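Local coordinates for protein DyP (Bjerkandera adusta, PDB 3VXJ) that probably uses a bound heme b to reduce peroxide while oxidising dyes and phenolic substrates, as dye-decolorizing peroxidases do, at residues H222-V227 with I421-E426; R287-D292 with N313-L318; S330-G335 with G353-E358. All coordinates share one frame; numbering follows the deposited sequence.

Contact 1: residues H222-V227 with I421-E426; sequences HFQQKV and IPKGGE. With HEM (protoporphyrin IX containing Fe), chain B.
His222, Phe223 and Gln224 pair with residues 421-424 along one border of the four-stranded antiparallel sheet that packs against the heme, where strand 216-225 meets the outermost strand 420-430. Around the non-hydrogen-bonded pair Phe223-Pro422, the backbone N of Gln224 donates to Ile421 O and Ile421 N returns a bond to Gln224 O. At the other end His222 O receives Lys423 N at 2.8 Å, and His222 N donates to Gly424 O at 2.8 Å. Gly424 adopts backbone angles that would drive a side chain into the preceding carbonyl.

The two faces of the sheet differ. On one, Phe223 turns the edge of its ring toward Ile421 O, with CE1 4.1 Å from Pro422 CG, while CZ comes within 3.6 Å of the heme methyl CMC. On the other, CG of His222 stands anti to the backbone N (chi1 170°), which brings a face of the imidazole against Lys423: CB of the lysine sits over that face, 3.8 Å from the ring centroid, a CH-pi contact. The lysine chain then bends away, and NZ ends on Gln107 O.

Water 1 lies in the imidazole plane, 2.7 Å from His222 ND1, and donates to Lys423 O; NE2 bonds Tyr334 OH. With a partner at each ring nitrogen and a methylene over one face, the imidazole is likely to be fixed in rotation.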
# COMPACT_ATOMS: atom_id res chain seq x y z
N HIS A 222 -4.64 4.30 -7.14
CA HIS A 222 -3.73 4.95 -8.05
C HIS A 222 -3.48 6.37 -7.55
O HIS A 222 -4.38 7.21 -7.61
CB HIS A 222 -4.33 4.97 -9.46
CG HIS A 222 -3.57 5.82 -10.43
ND1 HIS A 222 -4.11 6.24 -11.63
CD2 HIS A 222 -2.32 6.33 -10.39
CE1 HIS A 222 -3.23 6.98 -12.27
NE2 HIS A 222 -2.14 7.06 -11.53
N PHE A 223 -2.30 6.62 -7.00
CA PHE A 223 -1.97 7.96 -6.47
C PHE A 223 -1.02 8.66 -7.41
O PHE A 223 -0.00 8.09 -7.80
CB PHE A 223 -1.25 7.87 -5.12
CG PHE A 223 -2.08 7.32 -4.01
CD1 PHE A 223 -3.29 7.92 -3.64
CD2 PHE A 223 -1.61 6.24 -3.27
CE1 PHE A 223 -4.03 7.41 -2.57
CE2 PHE A 223 -2.34 5.72 -2.21
CZ PHE A 223 -3.55 6.32 -1.85
N GLN A 224 -1.33 9.90 -7.77
CA GLN A 224 -0.36 10.77 -8.42
C GLN A 224 0.33 11.59 -7.34
O GLN A 224 -0.33 12.15 -6.47
CB GLN A 224 -1.06 11.67 -9.44
CG GLN A 224 -0.11 12.56 -10.21
CD GLN A 224 -0.74 13.19 -11.43
OE1 GLN A 224 -1.85 12.83 -11.84
NE2 GLN A 224 -0.03 14.14 -12.03
N GLN A 225 1.66 11.70 -7.42
CA GLN A 225 2.42 12.47 -6.44
C GLN A 225 2.98 13.77 -7.02
O GLN A 225 3.41 13.82 -8.19
CB GLN A 225 3.56 11.62 -5.84
CG GLN A 225 3.05 10.52 -4.89
CD GLN A 225 4.11 9.52 -4.49
OE1 GLN A 225 4.14 8.41 -4.99
NE2 GLN A 225 4.99 9.91 -3.57
N LYS A 226 2.96 14.80 -6.18
CA LYS A 226 3.45 16.13 -6.53
C LYS A 226 4.80 16.36 -5.85
O LYS A 226 4.87 16.92 -4.75
CB LYS A 226 2.43 17.18 -6.11
CG LYS A 226 1.02 16.95 -6.66
CD LYS A 226 0.93 17.07 -8.17
CE LYS A 226 -0.52 17.17 -8.61
NZ LYS A 226 -0.63 17.31 -10.09
N VAL A 227 5.85 15.89 -6.51
CA VAL A 227 7.18 15.83 -5.88
C VAL A 227 7.87 17.20 -5.79
O VAL A 227 8.35 17.57 -4.72
CB VAL A 227 8.08 14.76 -6.55
CG1 VAL A 227 9.44 14.71 -5.87
CG2 VAL A 227 7.40 13.39 -6.49
N ILE A 421 -2.56 12.63 -4.81
CA ILE A 421 -3.87 12.81 -5.41
C ILE A 421 -4.44 11.45 -5.84
O ILE A 421 -3.86 10.80 -6.71
CB ILE A 421 -3.78 13.71 -6.67
CG1 ILE A 421 -3.01 15.01 -6.38
CG2 ILE A 421 -5.17 13.99 -7.24
CD1 ILE A 421 -3.69 15.95 -5.39
N PRO A 422 -5.55 11.01 -5.23
CA PRO A 422 -6.16 9.76 -5.70
C PRO A 422 -6.79 9.95 -7.08
O PRO A 422 -7.61 10.86 -7.29
CB PRO A 422 -7.24 9.47 -4.64
CG PRO A 422 -6.85 10.31 -3.44
CD PRO A 422 -6.22 11.54 -4.03
N LYS A 423 -6.39 9.10 -8.03
CA LYS A 423 -6.86 9.17 -9.41
C LYS A 423 -7.82 8.03 -9.74
O LYS A 423 -8.32 7.95 -10.86
CB LYS A 423 -5.68 9.14 -10.39
CG LYS A 423 -4.68 10.28 -10.22
CD LYS A 423 -5.30 11.67 -10.41
CE LYS A 423 -5.71 11.92 -11.86
NZ LYS A 423 -6.46 13.20 -11.98
N GLY A 424 -8.07 7.17 -8.77
CA GLY A 424 -8.88 5.98 -8.97
C GLY A 424 -8.42 4.87 -8.06
O GLY A 424 -7.33 4.94 -7.46
N GLY A 425 -9.24 3.84 -7.96
CA GLY A 425 -8.92 2.67 -7.17
C GLY A 425 -10.08 1.71 -7.19
O GLY A 425 -11.16 2.03 -7.70
N GLU A 426 -9.85 0.52 -6.64
CA GLU A 426 -10.90 -0.48 -6.56
C GLU A 426 -10.62 -1.45 -5.43
O GLU A 426 -9.47 -1.58 -4.96
CB GLU A 426 -11.06 -1.20 -7.91
CG GLU A 426 -12.29 -2.12 -8.04
CD GLU A 426 -13.58 -1.40 -7.66
OE1 GLU A 426 -14.28 -0.90 -8.57
OE2 GLU A 426 -13.88 -1.32 -6.45
CHA HEM B . 4.52 2.99 5.66
CHB HEM B . 4.85 5.97 1.87
CHC HEM B . 0.06 5.75 1.22
CHD HEM B . -0.29 2.74 4.99
C1A HEM B . 5.02 3.84 4.72
C2A HEM B . 6.40 4.24 4.60
C3A HEM B . 6.49 5.08 3.55
C4A HEM B . 5.17 5.20 2.96
CMA HEM B . 7.75 5.79 3.02
CAA HEM B . 7.53 3.83 5.58
CBA HEM B . 8.25 2.53 5.23
CGA HEM B . 7.43 1.28 5.47
O1A HEM B . 7.18 0.91 6.64
O2A HEM B . 7.04 0.63 4.46
C1B HEM B . 3.59 6.17 1.35
C2B HEM B . 3.26 6.99 0.21
C3B HEM B . 1.93 6.92 0.02
C4B HEM B . 1.39 6.05 1.04
CMB HEM B . 4.30 7.79 -0.61
CAB HEM B . 1.07 7.60 -1.07
CBB HEM B . 1.59 7.97 -2.25
C1C HEM B . -0.45 4.96 2.22
C2C HEM B . -1.86 4.69 2.45
C3C HEM B . -1.96 3.87 3.50
C4C HEM B . -0.61 3.59 3.96
CMC HEM B . -3.00 5.28 1.59
CAC HEM B . -3.23 3.27 4.16
CBC HEM B . -4.36 3.98 4.27
C1D HEM B . 0.97 2.49 5.46
C2D HEM B . 1.26 1.51 6.48
C3D HEM B . 2.74 1.59 6.69
C4D HEM B . 3.21 2.61 5.78
CMD HEM B . 0.31 0.57 7.23
CAD HEM B . 3.52 0.75 7.71
CBD HEM B . 3.37 1.42 9.07
CGD HEM B . 4.07 0.65 10.16
O1D HEM B . 4.86 1.27 10.90
O2D HEM B . 3.83 -0.57 10.28
NA HEM B . 4.30 4.46 3.72
NB HEM B . 2.42 5.63 1.87
NC HEM B . 0.27 4.29 3.18
ND HEM B . 2.15 3.10 5.04
FE HEM B . 2.27 4.43 3.49
O HOH W 1 -6.72 6.03 -12.35
O HOH W 2 2.61 2.87 2.30

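Contact 2: residues R287-D292 with N313-L318. With 3DM (2,6-dimethoxyphenol), chain D; HEM (protoporphyrin IX containing Fe), chain B.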
# COMPACT_ATOMS: atom_id res chain seq x y z
N ARG A 287 16.78 -3.87 13.15
CA ARG A 287 16.59 -2.75 14.08
C ARG A 287 15.65 -1.66 13.58
O ARG A 287 15.08 -0.94 14.39
CB ARG A 287 17.93 -2.11 14.44
CG ARG A 287 18.85 -2.91 15.34
CD ARG A 287 20.09 -2.07 15.66
NE ARG A 287 20.77 -1.59 14.45
CZ ARG A 287 21.27 -0.36 14.29
NH1 ARG A 287 21.18 0.55 15.25
NH2 ARG A 287 21.85 -0.05 13.15
N ASN A 288 15.49 -1.53 12.27
CA ASN A 288 14.71 -0.40 11.72
C ASN A 288 13.21 -0.46 12.02
O ASN A 288 12.47 0.50 11.74
CB ASN A 288 14.98 -0.16 10.23
CG ASN A 288 14.47 -1.27 9.33
OD1 ASN A 288 13.72 -2.16 9.75
ND2 ASN A 288 14.88 -1.22 8.06
N ASN A 289 12.75 -1.56 12.60
CA ASN A 289 11.36 -1.66 13.03
C ASN A 289 11.20 -1.85 14.53
O ASN A 289 10.09 -2.04 15.03
CB ASN A 289 10.63 -2.77 12.27
CG ASN A 289 9.26 -2.34 11.80
OD1 ASN A 289 8.95 -1.14 11.77
ND2 ASN A 289 8.43 -3.30 11.43
N ASN A 290 12.31 -1.78 15.26
CA ASN A 290 12.30 -2.09 16.69
C ASN A 290 12.02 -0.87 17.57
O ASN A 290 12.88 -0.41 18.33
CB ASN A 290 13.62 -2.76 17.08
CG ASN A 290 13.51 -3.49 18.40
OD1 ASN A 290 12.42 -3.69 18.92
ND2 ASN A 290 14.65 -3.88 18.95
N PHE A 291 10.79 -0.38 17.48
CA PHE A 291 10.33 0.79 18.23
C PHE A 291 8.83 0.69 18.31
O PHE A 291 8.19 -0.00 17.49
CB PHE A 291 10.73 2.10 17.53
CG PHE A 291 10.09 2.29 16.17
CD1 PHE A 291 8.90 3.02 16.04
CD2 PHE A 291 10.64 1.72 15.04
CE1 PHE A 291 8.29 3.18 14.80
CE2 PHE A 291 10.03 1.87 13.78
CZ PHE A 291 8.86 2.60 13.67
N ASP A 292 8.24 1.37 19.28
CA ASP A 292 6.79 1.28 19.47
C ASP A 292 6.12 2.56 19.96
O ASP A 292 4.96 2.54 20.33
CB ASP A 292 6.42 0.10 20.39
CG ASP A 292 7.00 0.23 21.80
OD1 ASP A 292 7.61 1.27 22.11
OD2 ASP A 292 6.84 -0.72 22.59
N ASN A 313 0.08 2.90 11.59
CA ASN A 313 0.32 1.88 12.60
C ASN A 313 0.70 2.53 13.93
O ASN A 313 1.88 2.82 14.17
CB ASN A 313 1.39 0.88 12.17
CG ASN A 313 1.67 -0.17 13.24
OD1 ASN A 313 0.96 -0.26 14.25
ND2 ASN A 313 2.74 -0.95 13.03
N PRO A 314 -0.30 2.76 14.79
CA PRO A 314 -0.08 3.51 16.03
C PRO A 314 0.75 2.79 17.09
O PRO A 314 1.14 3.44 18.05
CB PRO A 314 -1.50 3.76 16.54
CG PRO A 314 -2.38 3.63 15.33
CD PRO A 314 -1.73 2.57 14.52
N ARG A 315 1.03 1.50 16.92
CA ARG A 315 1.85 0.76 17.90
C ARG A 315 1.34 1.03 19.33
O ARG A 315 0.14 0.86 19.58
CB ARG A 315 3.36 1.02 17.69
CG ARG A 315 3.79 0.70 16.27
CD ARG A 315 5.29 0.82 16.03
NE ARG A 315 5.56 0.68 14.60
CZ ARG A 315 6.56 0.01 14.04
NH1 ARG A 315 7.47 -0.61 14.78
NH2 ARG A 315 6.64 -0.04 12.72
N GLN A 316 2.21 1.45 20.25
CA GLN A 316 1.80 1.61 21.66
C GLN A 316 0.83 2.77 21.91
O GLN A 316 0.26 2.86 22.99
CB GLN A 316 3.03 1.72 22.58
CG GLN A 316 2.75 1.63 24.09
CD GLN A 316 2.23 0.27 24.53
OE1 GLN A 316 2.45 -0.75 23.86
NE2 GLN A 316 1.54 0.24 25.66
N ASP A 317 0.59 3.63 20.91
CA ASP A 317 -0.50 4.61 21.07
C ASP A 317 -1.85 3.92 21.31
O ASP A 317 -2.77 4.52 21.87
CB ASP A 317 -0.62 5.53 19.85
CG ASP A 317 0.50 6.55 19.73
OD1 ASP A 317 1.14 6.92 20.74
OD2 ASP A 317 0.72 7.00 18.59
N LEU A 318 -1.97 2.66 20.89
CA LEU A 318 -3.20 1.89 21.12
C LEU A 318 -3.27 1.27 22.52
O LEU A 318 -4.33 0.77 22.92
CB LEU A 318 -3.40 0.81 20.05
CG LEU A 318 -3.59 1.30 18.62
CD1 LEU A 318 -3.82 0.11 17.70
CD2 LEU A 318 -4.74 2.29 18.51
O1 3DM D . 2.91 -2.97 15.43
C1 3DM D . 2.77 -2.80 16.79
C2 3DM D . 1.51 -2.64 17.37
O2 3DM D . 0.40 -2.64 16.57
C7 3DM D . -0.82 -2.10 17.11
C3 3DM D . 1.42 -2.49 18.77
C4 3DM D . 2.58 -2.48 19.55
C5 3DM D . 3.83 -2.65 18.97
C6 3DM D . 3.92 -2.80 17.58
O3 3DM D . 5.12 -2.97 16.95
C8 3DM D . 6.32 -2.65 17.71
CHA HEM B . 4.52 2.99 5.66
CHB HEM B . 4.85 5.97 1.87
CHC HEM B . 0.06 5.75 1.22
CHD HEM B . -0.29 2.74 4.99
C1A HEM B . 5.02 3.84 4.72
C2A HEM B . 6.40 4.24 4.60
C3A HEM B . 6.49 5.08 3.55
C4A HEM B . 5.17 5.20 2.96
CMA HEM B . 7.75 5.79 3.02
CAA HEM B . 7.53 3.83 5.58
CBA HEM B . 8.25 2.53 5.23
CGA HEM B . 7.43 1.28 5.47
O1A HEM B . 7.18 0.91 6.64
O2A HEM B . 7.04 0.63 4.46
C1B HEM B . 3.59 6.17 1.35
C2B HEM B . 3.26 6.99 0.21
C3B HEM B . 1.93 6.92 0.02
C4B HEM B . 1.39 6.05 1.04
CMB HEM B . 4.30 7.79 -0.61
CAB HEM B . 1.07 7.60 -1.07
CBB HEM B . 1.59 7.97 -2.25
C1C HEM B . -0.45 4.96 2.22
C2C HEM B . -1.86 4.69 2.45
C3C HEM B . -1.96 3.87 3.50
C4C HEM B . -0.61 3.59 3.96
CMC HEM B . -3.00 5.28 1.59
CAC HEM B . -3.23 3.27 4.16
CBC HEM B . -4.36 3.98 4.27
C1D HEM B . 0.97 2.49 5.46
C2D HEM B . 1.26 1.51 6.48
C3D HEM B . 2.74 1.59 6.69
C4D HEM B . 3.21 2.61 5.78
CMD HEM B . 0.31 0.57 7.23
CAD HEM B . 3.52 0.75 7.71
CBD HEM B . 3.37 1.42 9.07
CGD HEM B . 4.07 0.65 10.16
O1D HEM B . 4.86 1.27 10.90
O2D HEM B . 3.83 -0.57 10.28
NA HEM B . 4.30 4.46 3.72
NB HEM B . 2.42 5.63 1.87
NC HEM B . 0.27 4.29 3.18
ND HEM B . 2.15 3.10 5.04
FE HEM B . 2.27 4.43 3.49
O HOH W 2 2.61 2.87 2.30
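The guanidinium of Arg315 lies flat on the ring of Phe291, centres 3.9 Å apart and planes only 9° from parallel, a cation-pi stack with CZ of the arginine over the ring. Asn289 O and the propionate oxygen O1D of the heme sit at the edge of the guanidinium, in its plane. This is the corner of the DyP heme site that holds one of the two propionates, built from the loops before and after helix 308-312, which supplies the axial His308.

An extended arginine chain (chi3 -172°) carries the charge to this corner, and both terminal nitrogens are shared out. NH1 donates to Asn289 O at 3.0 Å and to Phe291 O at 2.9 Å. NH2 donates to Asn289 OD1 at 2.7 Å, from above the amide plane, and reaches O1D in a nearly straight bond (171°). Asn289 is itself steadied through ND2 by Ser174 OG. Stacked on one face and bonded around its rim, the guanidinium has little freedom to turn, and its charge would probably offset that of the propionate.

The aliphatic part of Arg315 runs across a face of the bound 2,6-dimethoxyphenol, CG standing 3.7 Å from C1 of the phenol. Asn313 forms an Asx turn, its OD1 accepting Arg315 N, while its ND2 bridges cofactor and phenol: it donates to heme O2D at 3.0 Å and to phenol O1 at 3.1 Å.

Contact 3: residues S330-G335 with G353-E358. With HEM (protoporphyrin IX containing Fe), chain B.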
# COMPACT_ATOMS: atom_id res chain seq x y z
N SER A 330 1.99 -4.02 -0.90
CA SER A 330 2.85 -4.40 -2.02
C SER A 330 2.80 -3.34 -3.13
O SER A 330 2.50 -3.63 -4.29
CB SER A 330 2.44 -5.76 -2.57
OG SER A 330 3.48 -6.31 -3.36
N SER A 331 3.08 -2.11 -2.73
CA SER A 331 2.99 -0.98 -3.64
C SER A 331 4.23 -0.85 -4.51
O SER A 331 5.31 -1.34 -4.17
CB SER A 331 2.82 0.30 -2.83
OG SER A 331 1.69 0.19 -1.96
N ILE A 332 4.08 -0.16 -5.64
CA ILE A 332 5.21 0.11 -6.52
C ILE A 332 5.10 1.54 -7.06
O ILE A 332 4.01 1.98 -7.44
CB ILE A 332 5.33 -0.94 -7.66
CG1 ILE A 332 6.67 -0.81 -8.38
CG2 ILE A 332 4.14 -0.85 -8.63
CD1 ILE A 332 6.99 -1.94 -9.34
N PRO A 333 6.22 2.28 -7.11
CA PRO A 333 6.18 3.61 -7.73
C PRO A 333 5.91 3.52 -9.23
O PRO A 333 6.13 2.46 -9.83
CB PRO A 333 7.59 4.15 -7.50
CG PRO A 333 8.09 3.39 -6.30
CD PRO A 333 7.55 2.01 -6.51
N TYR A 334 5.47 4.62 -9.83
CA TYR A 334 5.41 4.70 -11.29
C TYR A 334 5.86 6.07 -11.75
O TYR A 334 5.81 7.04 -11.00
CB TYR A 334 4.00 4.39 -11.83
CG TYR A 334 3.01 5.53 -11.73
CD1 TYR A 334 2.91 6.48 -12.75
CD2 TYR A 334 2.16 5.65 -10.63
CE1 TYR A 334 2.01 7.54 -12.67
CE2 TYR A 334 1.24 6.71 -10.54
CZ TYR A 334 1.17 7.64 -11.56
OH TYR A 334 0.25 8.66 -11.43
N GLY A 335 6.28 6.12 -13.01
CA GLY A 335 6.60 7.37 -13.67
C GLY A 335 8.07 7.70 -13.63
O GLY A 335 8.84 7.04 -12.94
N GLY A 353 3.93 8.68 -9.47
CA GLY A 353 3.23 8.44 -8.22
C GLY A 353 3.42 7.04 -7.69
O GLY A 353 4.51 6.46 -7.80
N LEU A 354 2.36 6.49 -7.11
CA LEU A 354 2.41 5.21 -6.44
C LEU A 354 1.20 4.40 -6.84
O LEU A 354 0.07 4.88 -6.79
CB LEU A 354 2.43 5.38 -4.91
CG LEU A 354 2.74 4.13 -4.06
CD1 LEU A 354 4.18 3.65 -4.28
CD2 LEU A 354 2.48 4.39 -2.56
N LEU A 355 1.46 3.18 -7.28
CA LEU A 355 0.42 2.17 -7.44
C LEU A 355 0.36 1.40 -6.13
O LEU A 355 1.18 0.51 -5.87
CB LEU A 355 0.71 1.27 -8.65
CG LEU A 355 0.95 2.04 -9.95
CD1 LEU A 355 1.23 1.12 -11.12
CD2 LEU A 355 -0.23 2.95 -10.28
N PHE A 356 -0.60 1.80 -5.30
CA PHE A 356 -0.68 1.35 -3.92
C PHE A 356 -1.56 0.10 -3.81
O PHE A 356 -2.65 0.04 -4.39
CB PHE A 356 -1.23 2.51 -3.08
CG PHE A 356 -1.51 2.15 -1.65
CD1 PHE A 356 -0.55 2.33 -0.66
CD2 PHE A 356 -2.77 1.68 -1.28
CE1 PHE A 356 -0.82 2.00 0.66
CE2 PHE A 356 -3.06 1.38 0.04
CZ PHE A 356 -2.08 1.54 1.02
N VAL A 357 -1.05 -0.87 -3.06
CA VAL A 357 -1.70 -2.18 -2.91
C VAL A 357 -1.63 -2.57 -1.44
O VAL A 357 -0.54 -2.65 -0.88
CB VAL A 357 -0.94 -3.23 -3.73
CG1 VAL A 357 -1.48 -4.62 -3.46
CG2 VAL A 357 -1.00 -2.91 -5.23
N GLU A 358 -2.80 -2.80 -0.83
CA GLU A 358 -2.84 -3.22 0.56
C GLU A 358 -3.83 -4.37 0.72
O GLU A 358 -4.96 -4.28 0.24
CB GLU A 358 -3.25 -2.05 1.45
CG GLU A 358 -3.08 -2.30 2.94
CD GLU A 358 -3.16 -1.04 3.79
OE1 GLU A 358 -3.81 -0.07 3.38
OE2 GLU A 358 -2.54 -1.03 4.88
CHA HEM B . 4.52 2.99 5.66
CHB HEM B . 4.85 5.97 1.87
CHC HEM B . 0.06 5.75 1.22
CHD HEM B . -0.29 2.74 4.99
C1A HEM B . 5.02 3.84 4.72
C2A HEM B . 6.40 4.24 4.60
C3A HEM B . 6.49 5.08 3.55
C4A HEM B . 5.17 5.20 2.96
CMA HEM B . 7.75 5.79 3.02
CAA HEM B . 7.53 3.83 5.58
CBA HEM B . 8.25 2.53 5.23
CGA HEM B . 7.43 1.28 5.47
O1A HEM B . 7.18 0.91 6.64
O2A HEM B . 7.04 0.63 4.46
C1B HEM B . 3.59 6.17 1.35
C2B HEM B . 3.26 6.99 0.21
C3B HEM B . 1.93 6.92 0.02
C4B HEM B . 1.39 6.05 1.04
CMB HEM B . 4.30 7.79 -0.61
CAB HEM B . 1.07 7.60 -1.07
CBB HEM B . 1.59 7.97 -2.25
C1C HEM B . -0.45 4.96 2.22
C2C HEM B . -1.86 4.69 2.45
C3C HEM B . -1.96 3.87 3.50
C4C HEM B . -0.61 3.59 3.96
CMC HEM B . -3.00 5.28 1.59
CAC HEM B . -3.23 3.27 4.16
CBC HEM B . -4.36 3.98 4.27
C1D HEM B . 0.97 2.49 5.46
C2D HEM B . 1.26 1.51 6.48
C3D HEM B . 2.74 1.59 6.69
C4D HEM B . 3.21 2.61 5.78
CMD HEM B . 0.31 0.57 7.23
CAD HEM B . 3.52 0.75 7.71
CBD HEM B . 3.37 1.42 9.07
CGD HEM B . 4.07 0.65 10.16
O1D HEM B . 4.86 1.27 10.90
O2D HEM B . 3.83 -0.57 10.28
NA HEM B . 4.30 4.46 3.72
NB HEM B . 2.42 5.63 1.87
NC HEM B . 0.27 4.29 3.18
ND HEM B . 2.15 3.10 5.04
FE HEM B . 2.27 4.43 3.49
O HOH W 2 2.61 2.87 2.30
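Tyr334 lays its ring over Gly353, whose N lies 3.4 Å above the ring plane and over its centre. The tyrosine ring fits there because the glycine offers a flat stretch of backbone: a methyl group on Gly353 would collide with Tyr334 CE2. CG of the tyrosine takes the crowded position between backbone N and carbonyl carbon (chi1 79°), which folds the ring over the neighbouring strand. Leu355 then fills the flank, its CD2 meeting Tyr334 CD2 at 3.6 Å while Ile332 CG2 packs beside Leu355 CB. Beyond the ring, the hydroxyl bonds Asp351; a phenylalanine here would keep the stack on the glycine but would probably leave Asp351 OD1 and His222 NE2 without their common mate.

On the opposite side of the sheet Leu354 pushes CD1 under the backbone of Ile332 and Pro333, 3.6 Å from Ile332 O, and turns CD2 to the heme, 3.7 Å from C3B. Paired backbone bonds at Ile332-Leu355 and Tyr334-Gly353 hold this register. Further along, the ladder changes: Val357 N donates to Ser331 OG at 3.1 Å, a side chain standing in for a carbonyl, and Ser330 N reaches Val357 O at 2.9 Å. Phe356, nearby, sets CE1 3.4 Å from heme C1C, and the iron-bound water 2 lies at its ring edge.

With Ile332, Leu355 and Val357 packed on Phe26 of the other sheet, and Leu354 and Phe356 on the porphyrin, the strand pair separates inter-sheet core from heme pocket, consistent with the alpha+beta barrel of DyP-type peroxidases.

From the N terminus, the first segment met is 222-227, which opens contact 1 and waits for its partner until 421-426, almost two hundred residues on. Both other contacts fall within that long loop and follow one another in series. Contact 2 closes a short loop around helix 308-312, and contact 3 a hairpin-like connection holding helix 340-345. Contacts 1 and 3 share a sheet, since strand 216-225 lies between 353-360 and 420-430, and they touch directly through Phe223 O and Leu354 N, 2.9 Å apart. Contact 2 stands apart, about 14 Å and 8 Å from contacts 1 and 3 at the nearest atoms. The heme joins all three, sheet to propionate loops.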